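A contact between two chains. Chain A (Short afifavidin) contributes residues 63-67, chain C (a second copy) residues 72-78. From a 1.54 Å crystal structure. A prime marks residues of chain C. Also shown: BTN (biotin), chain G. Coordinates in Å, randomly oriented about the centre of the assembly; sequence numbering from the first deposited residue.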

# COMPACT_ATOMS: atom_id res chain seq x y z
N GLY A 63 -1.20 3.72 4.90
CA GLY A 63 -1.50 3.92 3.50
C GLY A 63 -1.59 5.38 3.17
O GLY A 63 -1.18 6.25 3.95
N LEU A 64 -2.11 5.63 1.97
CA LEU A 64 -2.41 6.97 1.51
C LEU A 64 -3.75 6.98 0.81
O LEU A 64 -4.25 5.96 0.37
CB LEU A 64 -1.35 7.48 0.55
CG LEU A 64 0.05 7.64 1.13
CD1 LEU A 64 1.09 7.72 0.02
CD2 LEU A 64 0.12 8.83 2.08
N THR A 65 -4.31 8.17 0.68
CA THR A 65 -5.62 8.33 0.06
C THR A 65 -5.62 9.60 -0.77
O THR A 65 -4.87 10.53 -0.49
CB THR A 65 -6.71 8.38 1.14
OG1 THR A 65 -7.98 8.61 0.54
CG2 THR A 65 -6.46 9.50 2.14
N TRP A 66 -6.42 9.61 -1.83
CA TRP A 66 -6.82 10.84 -2.46
C TRP A 66 -8.27 10.71 -2.98
O TRP A 66 -8.60 9.73 -3.65
CB TRP A 66 -5.92 11.24 -3.63
CG TRP A 66 -6.44 12.48 -4.17
CD1 TRP A 66 -7.34 12.64 -5.19
CD2 TRP A 66 -6.23 13.77 -3.62
NE1 TRP A 66 -7.66 13.96 -5.34
CE2 TRP A 66 -6.99 14.68 -4.39
CE3 TRP A 66 -5.44 14.25 -2.57
CZ2 TRP A 66 -6.99 16.05 -4.14
CZ3 TRP A 66 -5.43 15.61 -2.32
CH2 TRP A 66 -6.20 16.49 -3.09
N GLY A 67 -9.11 11.71 -2.73
CA GLY A 67 -10.48 11.61 -3.19
C GLY A 67 -11.11 10.35 -2.63
O GLY A 67 -10.97 10.03 -1.43
N PHE C 72 3.69 -0.94 -0.57
CA PHE C 72 3.74 0.51 -0.44
C PHE C 72 2.73 1.14 -1.35
O PHE C 72 2.30 0.55 -2.34
CB PHE C 72 5.17 1.10 -0.62
CG PHE C 72 5.80 0.83 -1.97
CD1 PHE C 72 6.52 -0.33 -2.22
CD2 PHE C 72 5.65 1.75 -3.00
CE1 PHE C 72 7.09 -0.56 -3.45
CE2 PHE C 72 6.21 1.52 -4.24
CZ PHE C 72 6.93 0.37 -4.47
N THR C 73 2.36 2.35 -0.98
CA THR C 73 1.31 3.07 -1.70
C THR C 73 1.79 4.47 -2.11
O THR C 73 2.59 5.09 -1.40
CB THR C 73 0.09 3.16 -0.78
OG1 THR C 73 -0.36 1.86 -0.45
CG2 THR C 73 -1.10 3.91 -1.46
N VAL C 74 1.25 4.99 -3.21
CA VAL C 74 1.49 6.37 -3.66
C VAL C 74 0.11 6.90 -4.01
O VAL C 74 -0.63 6.22 -4.71
CB VAL C 74 2.34 6.45 -4.96
CG1 VAL C 74 2.30 7.81 -5.62
CG2 VAL C 74 3.78 6.09 -4.69
N ALA C 75 -0.23 8.07 -3.48
CA ALA C 75 -1.42 8.82 -3.96
C ALA C 75 -0.94 9.85 -4.99
O ALA C 75 0.01 10.61 -4.75
CB ALA C 75 -2.09 9.51 -2.80
N TRP C 76 -1.59 9.87 -6.13
CA TRP C 76 -1.19 10.70 -7.27
C TRP C 76 -1.71 12.13 -7.16
O TRP C 76 -2.48 12.63 -8.01
CB TRP C 76 -1.55 9.99 -8.60
CG TRP C 76 -0.89 8.63 -8.67
CD1 TRP C 76 -1.49 7.43 -8.52
CD2 TRP C 76 0.51 8.35 -8.89
NE1 TRP C 76 -0.57 6.42 -8.61
CE2 TRP C 76 0.66 6.97 -8.87
CE3 TRP C 76 1.63 9.15 -9.13
CZ2 TRP C 76 1.92 6.35 -9.02
CZ3 TRP C 76 2.84 8.55 -9.29
CH2 TRP C 76 2.98 7.16 -9.25
N ASP C 77 -1.30 12.78 -6.09
CA ASP C 77 -1.60 14.18 -5.82
C ASP C 77 -0.35 14.86 -5.33
O ASP C 77 0.27 14.40 -4.39
CB ASP C 77 -2.67 14.34 -4.75
CG ASP C 77 -2.91 15.77 -4.43
OD1 ASP C 77 -3.43 16.49 -5.32
OD2 ASP C 77 -2.54 16.20 -3.33
N ASN C 78 0.03 15.95 -5.99
CA ASN C 78 1.03 16.85 -5.47
C ASN C 78 0.76 18.23 -6.06
O ASN C 78 -0.23 18.42 -6.77
CB ASN C 78 2.47 16.34 -5.69
CG ASN C 78 2.94 16.46 -7.12
OD1 ASN C 78 2.30 17.09 -7.97
ND2 ASN C 78 4.10 15.85 -7.39
C11 BTN G . -2.25 7.81 -13.12
O11 BTN G . -1.98 7.72 -14.36
O12 BTN G . -3.42 7.72 -12.62
C10 BTN G . -1.14 8.05 -12.13
C9 BTN G . 0.21 7.49 -12.60
C8 BTN G . 0.21 5.98 -12.56
C7 BTN G . 1.60 5.39 -12.80
C2 BTN G . 1.52 3.87 -12.69
S1 BTN G . 1.64 3.24 -11.03
C6 BTN G . 2.01 1.60 -11.55
C5 BTN G . 2.84 1.77 -12.81
N1 BTN G . 4.26 1.77 -12.47
C3 BTN G . 4.86 2.93 -12.74
O3 BTN G . 6.05 3.18 -12.59
N2 BTN G . 3.95 3.78 -13.25
C4 BTN G . 2.66 3.15 -13.43

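The two stretches pack face to face through their side chains, with no hydrogen bond passing between them. Strand 63-66 of chain A and the chain C strand that includes residues 72 to 75 run in nearly the same direction, their axes inclined by 22° and 6.1 Å apart at closest approach. Thr65 CA and Ala75′ CA, 5.8 Å apart, set the register. Together the stretches bury 328 Å², most of it contributed by Leu64 and Trp66 on one side and Thr73′, Ala75′ and Asp77′ on the other.

Van der Waals packing, part of it against main chain, accounts for much of the contact. Leu64 directs its CA-to-CB bond toward chain C and, in the m,t rotamer, lays CD1 along the opposing backbone, 3.3 Å from Thr73′ O and 3.8 Å from Ala75′ N. Leu64 CB also packs against two methyl groups, 4.1 Å from Thr73′ CG2 and 4.0 Å from Ala75′ CB. A branched aliphatic side chain suits this position because it can cover main chain and methyl groups alike. Ala75′ is the small counterpart, placed where the CA atoms of the two stretches come nearest: Ala75′ CB lies 4.3 Å from Trp66 CB and 3.8 Å from Thr65 O. That carbonyl oxygen is buried by the contact without a polar partner in the model.

Thr73′ combines two roles. With chi1 near -61° its CG2 methyl faces Leu64, while OG1 is hydrogen-bonded elsewhere in the structure, so the hydroxyl is satisfied although the residue is buried.

An aromatic contact closes the far end. Trp66, with chi1 at 180°, extends its indole beside Asp77′, whose CB lies 3.9 Å from the centroid of the six-membered ring and 26° off the ring normal, a CH-pi contact over the face. Asp77′ CG also lies over a face of the indole, and Asp77′ OD2 comes to 3.1 Å from Trp66 CZ3. The broad ring thus gives the methylene of Asp77′ a flat surface to rest on, while both residues remain partly exposed. Next in sequence, Gly67 has a positive phi (57°), which favours glycine, and a CB there would be crowded by Trp66 CD1, 3.4 Å away.

Side chains alternate along the strands. Leu64 and Trp66 point toward the partner while Thr65 points away; Thr73′ and Ala75′ point toward it while Val74′ points away. Beyond the corner at Trp76′, Asp77′ N donates a hydrogen bond to Ala75′ O (2.9 Å), and Asp77′ again points toward chain A. Trp76′ points away and places one ring face against biotin, with Trp76′ CG 3.5 Å from BTN C10.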